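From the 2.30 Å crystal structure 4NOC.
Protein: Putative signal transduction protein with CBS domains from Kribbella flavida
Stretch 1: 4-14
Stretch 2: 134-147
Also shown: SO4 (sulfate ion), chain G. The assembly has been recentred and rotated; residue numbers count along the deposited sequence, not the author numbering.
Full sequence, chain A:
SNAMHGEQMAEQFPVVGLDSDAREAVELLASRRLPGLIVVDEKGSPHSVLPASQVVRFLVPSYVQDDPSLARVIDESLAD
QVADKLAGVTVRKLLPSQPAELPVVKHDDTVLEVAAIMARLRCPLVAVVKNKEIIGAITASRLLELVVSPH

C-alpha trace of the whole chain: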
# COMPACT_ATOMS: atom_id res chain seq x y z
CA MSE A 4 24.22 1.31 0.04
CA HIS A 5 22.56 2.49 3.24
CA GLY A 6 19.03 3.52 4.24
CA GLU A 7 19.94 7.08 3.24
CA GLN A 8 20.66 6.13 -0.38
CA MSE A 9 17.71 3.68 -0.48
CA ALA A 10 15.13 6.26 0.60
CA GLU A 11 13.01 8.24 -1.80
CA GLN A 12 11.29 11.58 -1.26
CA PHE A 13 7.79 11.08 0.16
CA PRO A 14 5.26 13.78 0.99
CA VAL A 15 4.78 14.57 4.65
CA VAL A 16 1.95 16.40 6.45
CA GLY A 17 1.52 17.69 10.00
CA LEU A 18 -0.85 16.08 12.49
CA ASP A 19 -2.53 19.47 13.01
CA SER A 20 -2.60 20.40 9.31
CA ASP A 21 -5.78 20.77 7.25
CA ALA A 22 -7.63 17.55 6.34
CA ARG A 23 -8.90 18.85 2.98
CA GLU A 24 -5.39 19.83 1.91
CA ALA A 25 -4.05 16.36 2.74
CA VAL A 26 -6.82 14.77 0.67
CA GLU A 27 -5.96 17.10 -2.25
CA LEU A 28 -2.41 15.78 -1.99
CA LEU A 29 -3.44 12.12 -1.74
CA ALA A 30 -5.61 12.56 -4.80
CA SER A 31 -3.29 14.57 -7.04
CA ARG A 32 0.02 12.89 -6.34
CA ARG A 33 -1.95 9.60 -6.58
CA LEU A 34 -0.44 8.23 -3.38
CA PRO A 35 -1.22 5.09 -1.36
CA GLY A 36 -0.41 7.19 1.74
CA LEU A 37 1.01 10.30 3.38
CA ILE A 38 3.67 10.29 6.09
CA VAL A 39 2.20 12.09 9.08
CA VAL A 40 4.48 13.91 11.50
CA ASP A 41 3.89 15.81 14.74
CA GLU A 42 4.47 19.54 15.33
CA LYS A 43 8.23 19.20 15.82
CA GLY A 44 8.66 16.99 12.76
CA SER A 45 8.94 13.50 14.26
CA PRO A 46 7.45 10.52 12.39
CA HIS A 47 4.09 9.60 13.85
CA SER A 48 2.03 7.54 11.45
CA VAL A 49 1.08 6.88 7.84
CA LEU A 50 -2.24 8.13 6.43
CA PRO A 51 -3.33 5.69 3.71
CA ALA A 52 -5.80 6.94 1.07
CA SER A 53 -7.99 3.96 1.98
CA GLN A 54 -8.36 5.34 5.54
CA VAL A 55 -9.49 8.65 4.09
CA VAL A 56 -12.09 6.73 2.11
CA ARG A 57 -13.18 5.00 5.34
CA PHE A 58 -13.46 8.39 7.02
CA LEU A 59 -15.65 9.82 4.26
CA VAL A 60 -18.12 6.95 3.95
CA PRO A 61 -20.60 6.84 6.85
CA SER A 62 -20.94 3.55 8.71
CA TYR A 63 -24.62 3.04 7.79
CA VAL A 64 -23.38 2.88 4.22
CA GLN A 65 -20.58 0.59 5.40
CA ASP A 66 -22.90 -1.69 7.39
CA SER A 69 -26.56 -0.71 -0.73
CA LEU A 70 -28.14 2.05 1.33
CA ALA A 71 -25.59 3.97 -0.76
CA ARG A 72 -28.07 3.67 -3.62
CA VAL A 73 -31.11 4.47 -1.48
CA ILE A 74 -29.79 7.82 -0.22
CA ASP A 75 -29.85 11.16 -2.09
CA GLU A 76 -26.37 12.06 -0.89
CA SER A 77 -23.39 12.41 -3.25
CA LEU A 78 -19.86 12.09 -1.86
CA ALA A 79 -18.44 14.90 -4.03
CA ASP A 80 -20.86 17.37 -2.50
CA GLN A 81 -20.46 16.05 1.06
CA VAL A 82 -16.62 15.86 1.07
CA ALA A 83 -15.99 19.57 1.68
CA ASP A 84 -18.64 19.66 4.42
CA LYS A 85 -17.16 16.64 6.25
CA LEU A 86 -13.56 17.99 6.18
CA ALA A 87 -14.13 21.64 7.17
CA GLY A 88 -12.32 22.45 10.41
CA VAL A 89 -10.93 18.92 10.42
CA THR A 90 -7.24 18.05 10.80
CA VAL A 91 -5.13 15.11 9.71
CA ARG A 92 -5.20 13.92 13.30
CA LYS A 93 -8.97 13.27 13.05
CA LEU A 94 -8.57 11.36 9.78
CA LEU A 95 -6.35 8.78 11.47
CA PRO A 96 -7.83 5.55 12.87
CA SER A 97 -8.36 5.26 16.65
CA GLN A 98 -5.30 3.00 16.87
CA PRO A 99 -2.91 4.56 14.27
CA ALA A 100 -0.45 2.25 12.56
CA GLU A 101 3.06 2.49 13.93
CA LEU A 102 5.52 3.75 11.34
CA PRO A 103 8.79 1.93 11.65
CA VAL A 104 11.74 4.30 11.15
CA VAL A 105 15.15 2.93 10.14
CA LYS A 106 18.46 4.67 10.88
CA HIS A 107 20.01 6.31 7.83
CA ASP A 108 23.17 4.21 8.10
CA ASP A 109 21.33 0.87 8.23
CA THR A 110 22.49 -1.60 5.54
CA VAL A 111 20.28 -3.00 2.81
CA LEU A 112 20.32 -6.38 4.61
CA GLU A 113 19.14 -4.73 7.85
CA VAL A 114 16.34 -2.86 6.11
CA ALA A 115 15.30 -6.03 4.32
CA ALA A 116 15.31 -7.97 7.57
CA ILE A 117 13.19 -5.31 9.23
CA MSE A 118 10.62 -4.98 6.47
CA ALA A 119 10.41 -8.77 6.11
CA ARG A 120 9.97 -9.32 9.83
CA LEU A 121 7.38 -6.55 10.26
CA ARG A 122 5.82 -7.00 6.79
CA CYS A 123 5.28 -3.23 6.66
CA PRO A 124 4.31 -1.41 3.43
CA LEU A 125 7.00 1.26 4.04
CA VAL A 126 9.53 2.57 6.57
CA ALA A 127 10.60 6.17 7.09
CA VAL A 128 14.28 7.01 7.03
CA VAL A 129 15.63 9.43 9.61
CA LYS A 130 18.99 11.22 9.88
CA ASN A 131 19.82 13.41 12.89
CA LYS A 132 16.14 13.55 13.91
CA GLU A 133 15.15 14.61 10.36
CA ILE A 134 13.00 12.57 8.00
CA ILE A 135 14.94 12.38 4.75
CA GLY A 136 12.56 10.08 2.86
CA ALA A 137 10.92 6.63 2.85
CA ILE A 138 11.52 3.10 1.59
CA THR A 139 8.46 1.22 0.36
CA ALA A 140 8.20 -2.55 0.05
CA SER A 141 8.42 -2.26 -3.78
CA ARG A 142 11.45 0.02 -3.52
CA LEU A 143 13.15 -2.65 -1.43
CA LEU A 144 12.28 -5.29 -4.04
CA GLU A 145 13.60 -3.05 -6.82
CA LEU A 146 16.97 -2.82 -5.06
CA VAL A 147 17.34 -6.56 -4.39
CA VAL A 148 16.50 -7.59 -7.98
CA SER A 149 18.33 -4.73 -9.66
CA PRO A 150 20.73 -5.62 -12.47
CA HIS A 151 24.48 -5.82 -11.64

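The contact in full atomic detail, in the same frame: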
# COMPACT_ATOMS: atom_id res chain seq x y z
N MSE A 4 24.79 0.03 -0.36
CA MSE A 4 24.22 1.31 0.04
C MSE A 4 23.61 1.27 1.43
O MSE A 4 23.50 0.21 2.04
CB MSE A 4 23.19 1.77 -0.99
CG MSE A 4 22.02 0.84 -1.21
SE MSE A 4 21.09 1.34 -2.85
CE MSE A 4 21.54 -0.22 -3.94
N HIS A 5 23.22 2.43 1.94
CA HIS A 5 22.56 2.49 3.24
C HIS A 5 21.15 3.03 3.12
O HIS A 5 20.73 3.43 2.03
CB HIS A 5 23.39 3.32 4.22
CG HIS A 5 24.67 2.66 4.62
ND1 HIS A 5 25.80 3.37 4.98
CD2 HIS A 5 25.00 1.35 4.71
CE1 HIS A 5 26.76 2.53 5.28
NE2 HIS A 5 26.32 1.30 5.13
N GLY A 6 20.40 3.03 4.23
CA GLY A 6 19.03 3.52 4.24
C GLY A 6 18.90 4.89 3.60
O GLY A 6 17.94 5.17 2.88
N GLU A 7 19.90 5.74 3.83
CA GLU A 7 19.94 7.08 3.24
C GLU A 7 19.86 7.06 1.71
O GLU A 7 19.07 7.79 1.11
CB GLU A 7 21.21 7.81 3.68
CG GLU A 7 21.33 9.21 3.14
CD GLU A 7 22.46 9.99 3.79
OE1 GLU A 7 23.32 9.37 4.44
OE2 GLU A 7 22.47 11.24 3.65
N GLN A 8 20.68 6.23 1.08
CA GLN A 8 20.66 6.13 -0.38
C GLN A 8 19.43 5.38 -0.88
O GLN A 8 18.96 5.66 -1.98
CB GLN A 8 21.91 5.43 -0.88
CG GLN A 8 23.20 6.23 -0.66
CD GLN A 8 23.62 6.28 0.81
OE1 GLN A 8 23.36 5.35 1.57
NE2 GLN A 8 24.25 7.37 1.20
N MSE A 9 18.90 4.45 -0.09
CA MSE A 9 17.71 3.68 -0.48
C MSE A 9 16.44 4.54 -0.51
O MSE A 9 15.56 4.33 -1.33
CB MSE A 9 17.49 2.49 0.46
CG MSE A 9 18.62 1.47 0.47
SE MSE A 9 18.40 0.22 1.93
CE MSE A 9 16.82 -0.69 1.31
N ALA A 10 16.37 5.50 0.40
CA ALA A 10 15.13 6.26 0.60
C ALA A 10 14.79 7.09 -0.61
O ALA A 10 15.67 7.54 -1.35
CB ALA A 10 15.25 7.14 1.82
N GLU A 11 13.49 7.31 -0.80
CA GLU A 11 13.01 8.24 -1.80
C GLU A 11 12.17 9.32 -1.13
O GLU A 11 11.65 9.11 -0.03
CB GLU A 11 12.20 7.50 -2.86
CG GLU A 11 13.06 6.57 -3.67
CD GLU A 11 12.25 5.66 -4.54
OE1 GLU A 11 11.24 5.13 -4.03
OE2 GLU A 11 12.62 5.47 -5.72
N GLN A 12 12.06 10.47 -1.79
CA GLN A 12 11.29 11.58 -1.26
C GLN A 12 9.83 11.16 -1.18
O GLN A 12 9.33 10.53 -2.11
CB GLN A 12 11.40 12.78 -2.19
CG GLN A 12 12.76 13.45 -2.17
CD GLN A 12 12.83 14.57 -1.16
OE1 GLN A 12 12.43 14.40 -0.00
NE2 GLN A 12 13.33 15.73 -1.59
N PHE A 13 9.17 11.50 -0.08
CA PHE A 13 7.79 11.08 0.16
C PHE A 13 7.07 12.25 0.83
O PHE A 13 7.60 12.84 1.76
CB PHE A 13 7.81 9.88 1.12
CG PHE A 13 6.82 8.80 0.80
CD1 PHE A 13 7.15 7.77 -0.07
CD2 PHE A 13 5.57 8.78 1.41
CE1 PHE A 13 6.25 6.75 -0.34
CE2 PHE A 13 4.65 7.77 1.13
CZ PHE A 13 4.99 6.75 0.25
N PRO A 14 5.87 12.61 0.36
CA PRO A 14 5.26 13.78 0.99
C PRO A 14 4.80 13.54 2.43
O PRO A 14 4.33 12.46 2.83
CB PRO A 14 4.08 14.13 0.09
CG PRO A 14 3.87 12.94 -0.75
CD PRO A 14 5.13 12.16 -0.83
N ILE A 134 13.48 13.49 9.01
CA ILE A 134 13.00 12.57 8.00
C ILE A 134 13.56 12.96 6.64
O ILE A 134 13.28 14.05 6.15
CB ILE A 134 11.46 12.54 7.92
CG1 ILE A 134 10.88 12.09 9.26
CG2 ILE A 134 10.98 11.61 6.80
CD1 ILE A 134 9.41 11.76 9.19
N ILE A 135 14.34 12.08 6.04
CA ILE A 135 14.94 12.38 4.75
C ILE A 135 14.25 11.66 3.58
O ILE A 135 14.58 11.92 2.42
CB ILE A 135 16.46 12.07 4.74
CG1 ILE A 135 16.72 10.61 5.08
CG2 ILE A 135 17.19 12.98 5.72
CD1 ILE A 135 18.18 10.23 4.98
N GLY A 136 13.29 10.79 3.89
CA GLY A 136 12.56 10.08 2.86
C GLY A 136 11.94 8.79 3.39
O GLY A 136 11.84 8.59 4.61
N ALA A 137 11.52 7.91 2.47
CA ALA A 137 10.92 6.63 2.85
C ALA A 137 11.38 5.51 1.93
O ALA A 137 11.89 5.77 0.83
CB ALA A 137 9.40 6.73 2.85
N ILE A 138 11.22 4.28 2.39
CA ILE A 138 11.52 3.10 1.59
C ILE A 138 10.29 2.20 1.60
O ILE A 138 9.94 1.62 2.65
CB ILE A 138 12.70 2.31 2.18
CG1 ILE A 138 13.93 3.19 2.32
CG2 ILE A 138 13.03 1.09 1.32
CD1 ILE A 138 15.00 2.57 3.16
N THR A 139 9.63 2.08 0.45
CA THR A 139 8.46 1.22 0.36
C THR A 139 8.89 -0.22 0.14
O THR A 139 10.04 -0.48 -0.21
CB THR A 139 7.59 1.58 -0.83
OG1 THR A 139 8.37 1.40 -2.02
CG2 THR A 139 7.13 3.03 -0.73
N ALA A 140 7.96 -1.15 0.33
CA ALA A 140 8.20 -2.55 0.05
C ALA A 140 8.66 -2.73 -1.41
O ALA A 140 9.61 -3.47 -1.65
CB ALA A 140 6.92 -3.38 0.35
N SER A 141 8.03 -2.06 -2.37
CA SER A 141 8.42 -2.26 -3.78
C SER A 141 9.80 -1.65 -4.08
O SER A 141 10.54 -2.14 -4.92
CB SER A 141 7.34 -1.76 -4.76
OG SER A 141 7.27 -0.35 -4.83
N ARG A 142 10.15 -0.60 -3.35
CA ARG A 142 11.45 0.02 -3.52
C ARG A 142 12.53 -0.96 -3.05
O ARG A 142 13.57 -1.13 -3.70
CB ARG A 142 11.52 1.37 -2.78
CG ARG A 142 12.93 1.94 -2.58
CD ARG A 142 13.63 2.27 -3.92
NE ARG A 142 14.84 3.08 -3.74
CZ ARG A 142 15.72 3.34 -4.71
NH1 ARG A 142 15.55 2.84 -5.94
NH2 ARG A 142 16.78 4.09 -4.45
N LEU A 143 12.25 -1.63 -1.93
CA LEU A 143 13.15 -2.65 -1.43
C LEU A 143 13.31 -3.79 -2.46
O LEU A 143 14.43 -4.22 -2.76
CB LEU A 143 12.64 -3.20 -0.09
CG LEU A 143 13.48 -4.32 0.53
CD1 LEU A 143 14.92 -3.86 0.68
CD2 LEU A 143 12.91 -4.71 1.87
N LEU A 144 12.20 -4.24 -3.03
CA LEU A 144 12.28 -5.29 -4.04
C LEU A 144 13.12 -4.81 -5.22
O LEU A 144 13.93 -5.57 -5.74
CB LEU A 144 10.90 -5.73 -4.51
CG LEU A 144 10.03 -6.44 -3.48
CD1 LEU A 144 8.65 -6.68 -4.06
CD2 LEU A 144 10.67 -7.75 -3.04
N GLU A 145 12.90 -3.57 -5.66
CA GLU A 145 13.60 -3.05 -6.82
C GLU A 145 15.10 -3.08 -6.59
O GLU A 145 15.85 -3.38 -7.51
CB GLU A 145 13.17 -1.61 -7.12
CG GLU A 145 13.86 -1.04 -8.36
CD GLU A 145 13.99 0.48 -8.38
OE1 GLU A 145 13.63 1.15 -7.38
OE2 GLU A 145 14.47 1.01 -9.41
N LEU A 146 15.54 -2.78 -5.37
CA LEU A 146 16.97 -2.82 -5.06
C LEU A 146 17.53 -4.25 -5.10
O LEU A 146 18.54 -4.50 -5.77
CB LEU A 146 17.26 -2.15 -3.72
CG LEU A 146 16.93 -0.65 -3.72
CD1 LEU A 146 17.00 -0.03 -2.35
CD2 LEU A 146 17.85 0.10 -4.68
N VAL A 147 16.85 -5.18 -4.43
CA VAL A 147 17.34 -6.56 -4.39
C VAL A 147 17.29 -7.33 -5.71
O VAL A 147 18.00 -8.32 -5.86
CB VAL A 147 16.72 -7.41 -3.25
CG1 VAL A 147 16.83 -6.67 -1.93
CG2 VAL A 147 15.26 -7.71 -3.54
S SO4 G . 10.80 13.42 2.75
O1 SO4 G . 10.86 12.54 1.59
O2 SO4 G . 12.15 13.84 3.12
O3 SO4 G . 10.00 14.60 2.43
O4 SO4 G . 10.18 12.67 3.84

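The helical part of the N-terminal segment packs on the helix 140-147 and on Ile 138; after Ala 10, where it leaves its short helix, the segment runs along the end of a strand that finishes at Thr 139. What fixes its register is a single antiparallel bridge between Glu 11 and Ala 137: Glu 11 N donates to Ala 137 O at 2.8 Å, and Ala 137 N donates to Glu 11 O, also at 2.8 Å. Both bonds are nearly straight, so the two backbones meet squarely here, and Ala 10 CA leans in to 3.3 Å from Ala 137 O as a CA-H...O contact.

Such closeness needs a hollow, and Gly 136 supplies it. Gly 136 CA sits 3.2 Å from Glu 11 O; a CB on Gly 136 would point toward the segment and fall 2.6 Å from Glu 11 O, with Ala 10 CB also tight against it. The backbone angles of Gly 136 independently call for glycine. The small methyl of Ala 10 fits the same economy, Ala 10 CB lying 4.0 Å from Gly 136 C and 4.2 Å from Ile 138 CG1.

The main bump is the selenomethionine Met 9. Its side chain enters a pocket made jointly by strand and helix: Met 9 CB meets Ile 138 CD1 at 3.7 Å, Met 9 CG meets Leu 146 CD1 at 3.6 Å, and the terminal Met 9 CE reaches Leu 143 CD1 at 3.7 Å. The unbranched chain, m then t then p, threads among these branched neighbours and is buried. Met 4, also selenomethionine, extends the apolar surface more openly, with Met 4 CE 3.8 Å from Leu 146 CD2.

Further along, Phe 13 points toward the strand and its ring sits obliquely beside two methyls, with Phe 13 CD1 3.8 Å from Ala 137 CB and Phe 13 CE1 3.8 Å from Thr 139 CG2.

Arg 142 closes the contact from the helix. Arg 142 NE donates to Met 9 O at 2.8 Å and 170°, and Arg 142 NH2 adds a weak bond to the same Met 9 O at 3.4 Å, so a carbonyl near the end of the short helix is taken up at the guanidinium edge. Glu 11 lies over one face instead; the salt bridge from Glu 11 OE2 to Arg 142 NE is long, 3.8 Å, and rests on charge alone. Within its own helix, Arg 142 NH1 forms a salt bridge with Glu 145 OE1 at 2.9 Å. The rule: Gly 136 and small residues at Ala 10 and Ala 137 beside the Glu 11 bridge, one long unbranched chain in the buried pocket, and an arginine to clasp the turn.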